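Local structure of transcription regulator AcaB (Escherichia coli, 6N8B) at residues F42-N47 against S196-K201. The protein regulates transcription and, as a plasmid-encoded factor, plays a crucial role in the conjugation of IncC plasmids. Numbering follows the deposited sequence.
Sequences FERVSN and SATGDK
Ser-196 comes up against the side of helix 32-59 where Arg-44 and Asn-47, one turn apart, face the incoming loop. Its hydroxymethyl group lies at the carboxamide of Asn-47, but the two are modelled too close together for their exact positions or any bond between them to be trusted. The main chain of Ser-196 meets the guanidinium of Arg-44 instead: its carbonyl carbon lies over one face of the flat group, and its O is 3.3 Å from Arg-44 NH2, at an angle too poor for a hydrogen bond. The next carbonyl passes beside the aliphatic part of the same side chain, with Ala-197 O 3.4 Å from Arg-44 CD, while the methyl group of Ala-197 turns away from the helix. Thr-198 supplies the polar link. Arg-44 NE donates a hydrogen bond to Thr-198 OG1 over 3.1 Å, with an N-H...O angle of 148° and the hydroxyl oxygen tilted 22° out of the guanidinium plane. The two side chains cross at about a right angle. Arg-44 leaves its helix with CG anti to the backbone N and then bends at chi2 (60°), which swings CD toward the loop. At the far end of the guanidinium, NH2 forms a salt bridge with Glu-173, so the arginine ties together helix 32-59, helix 148-182 and the loop, and its charge is probably balanced by the carboxylate. Beyond Gly-199, Asp-200 N-caps helix 201-211 through OD2 to Ile-203 N, while its OD1 forms a salt bridge with Arg-40, one turn before Arg-44. This is surface packing in a helical bundle, where the connector before the N-capped C-terminal helix lies against helices 32-59 and 148-182.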
loop_
_atom_site.group_PDB
_atom_site.type_symbol
_atom_site.label_atom_id
_atom_site.label_comp_id
_atom_site.label_asym_id
_atom_site.label_seq_id
_atom_site.Cartn_x
_atom_site.Cartn_y
_atom_site.Cartn_z
ATOM N N PHE A 42 -5.399 1.762 -4.088
ATOM C CA PHE A 42 -4.263 2.117 -4.937
ATOM C C PHE A 42 -4.400 3.520 -5.520
ATOM O O PHE A 42 -3.529 4.373 -5.321
ATOM C CB PHE A 42 -4.088 1.098 -6.061
ATOM C CG PHE A 42 -2.888 1.362 -6.925
ATOM C CD1 PHE A 42 -1.623 0.976 -6.511
ATOM C CD2 PHE A 42 -3.021 2.007 -8.141
ATOM C CE1 PHE A 42 -0.516 1.224 -7.297
ATOM C CE2 PHE A 42 -1.914 2.259 -8.932
ATOM C CZ PHE A 42 -0.660 1.866 -8.508
ATOM N N GLU A 43 -5.474 3.765 -6.273
ATOM C CA GLU A 43 -5.588 5.043 -6.970
ATOM C C GLU A 43 -5.638 6.208 -5.994
ATOM O O GLU A 43 -5.131 7.293 -6.298
ATOM C CB GLU A 43 -6.812 5.038 -7.878
ATOM C CG GLU A 43 -6.638 4.143 -9.090
ATOM C CD GLU A 43 -7.600 4.476 -10.205
ATOM O OE1 GLU A 43 -8.671 5.054 -9.916
ATOM O OE2 GLU A 43 -7.285 4.156 -11.371
ATOM N N ARG A 44 -6.230 6.004 -4.818
ATOM C CA ARG A 44 -6.176 7.028 -3.781
ATOM C C ARG A 44 -4.748 7.237 -3.292
ATOM O O ARG A 44 -4.295 8.377 -3.139
ATOM C CB ARG A 44 -7.094 6.650 -2.622
ATOM C CG ARG A 44 -7.140 7.689 -1.521
ATOM C CD ARG A 44 -7.635 9.027 -2.030
ATOM N NE ARG A 44 -7.443 10.087 -1.046
ATOM C CZ ARG A 44 -6.364 10.860 -0.986
ATOM N NH1 ARG A 44 -5.375 10.689 -1.853
ATOM N NH2 ARG A 44 -6.270 11.802 -0.057
ATOM N N VAL A 45 -4.025 6.142 -3.035
ATOM C CA VAL A 45 -2.637 6.240 -2.591
ATOM C C VAL A 45 -1.749 6.782 -3.702
ATOM O O VAL A 45 -0.836 7.576 -3.451
ATOM C CB VAL A 45 -2.148 4.870 -2.091
ATOM C CG1 VAL A 45 -0.658 4.894 -1.814
ATOM C CG2 VAL A 45 -2.881 4.495 -0.833
ATOM N N SER A 46 -2.024 6.394 -4.951
ATOM C CA SER A 46 -1.249 6.914 -6.073
ATOM C C SER A 46 -1.389 8.424 -6.171
ATOM O O SER A 46 -0.406 9.138 -6.397
ATOM C CB SER A 46 -1.694 6.246 -7.375
ATOM O OG SER A 46 -0.789 6.518 -8.432
ATOM N N ASN A 47 -2.612 8.924 -6.007
ATOM C CA ASN A 47 -2.866 10.352 -5.987
ATOM C C ASN A 47 -2.331 10.992 -4.707
ATOM O O ASN A 47 -1.891 12.146 -4.741
ATOM C CB ASN A 47 -4.378 10.535 -6.178
ATOM C CG ASN A 47 -4.877 11.932 -5.885
ATOM O OD1 ASN A 47 -4.124 12.888 -5.755
ATOM N ND2 ASN A 47 -6.185 12.050 -5.796
ATOM N N SER A 196 -8.052 14.808 -2.884
ATOM C CA SER A 196 -9.139 13.940 -3.307
ATOM C C SER A 196 -9.808 13.281 -2.113
ATOM O O SER A 196 -9.183 13.038 -1.076
ATOM C CB SER A 196 -8.654 12.865 -4.270
ATOM O OG SER A 196 -7.758 13.414 -5.222
ATOM N N ALA A 197 -11.094 12.989 -2.278
ATOM C CA ALA A 197 -11.848 12.304 -1.244
ATOM C C ALA A 197 -11.330 10.882 -1.065
ATOM O O ALA A 197 -10.797 10.264 -1.992
ATOM C CB ALA A 197 -13.334 12.286 -1.590
ATOM N N THR A 198 -11.471 10.373 0.150
ATOM C CA THR A 198 -11.078 9.009 0.485
ATOM C C THR A 198 -12.360 8.193 0.594
ATOM O O THR A 198 -13.060 8.249 1.608
ATOM C CB THR A 198 -10.263 8.980 1.774
ATOM O OG1 THR A 198 -9.059 9.740 1.594
ATOM C CG2 THR A 198 -9.908 7.553 2.149
ATOM N N GLY A 199 -12.673 7.445 -0.465
ATOM C CA GLY A 199 -13.933 6.727 -0.531
ATOM C C GLY A 199 -14.034 5.539 0.399
ATOM O O GLY A 199 -15.143 5.037 0.610
ATOM N N ASP A 200 -12.919 5.089 0.965
ATOM C CA ASP A 200 -12.903 3.939 1.858
ATOM C C ASP A 200 -12.891 4.449 3.293
ATOM O O ASP A 200 -12.011 5.234 3.666
ATOM C CB ASP A 200 -11.686 3.055 1.592
ATOM C CG ASP A 200 -11.789 1.713 2.275
ATOM O OD1 ASP A 200 -12.571 0.862 1.801
ATOM O OD2 ASP A 200 -11.112 1.516 3.304
ATOM N N LYS A 201 -13.869 4.012 4.094
ATOM C CA LYS A 201 -13.994 4.557 5.442
ATOM C C LYS A 201 -12.862 4.082 6.343
ATOM O O LYS A 201 -12.411 4.828 7.216
ATOM C CB LYS A 201 -15.352 4.204 6.053
ATOM C CG LYS A 201 -15.652 5.011 7.310
ATOM C CD LYS A 201 -16.603 4.322 8.265
ATOM C CE LYS A 201 -16.654 5.080 9.585
ATOM N NZ LYS A 201 -15.954 4.339 10.676
#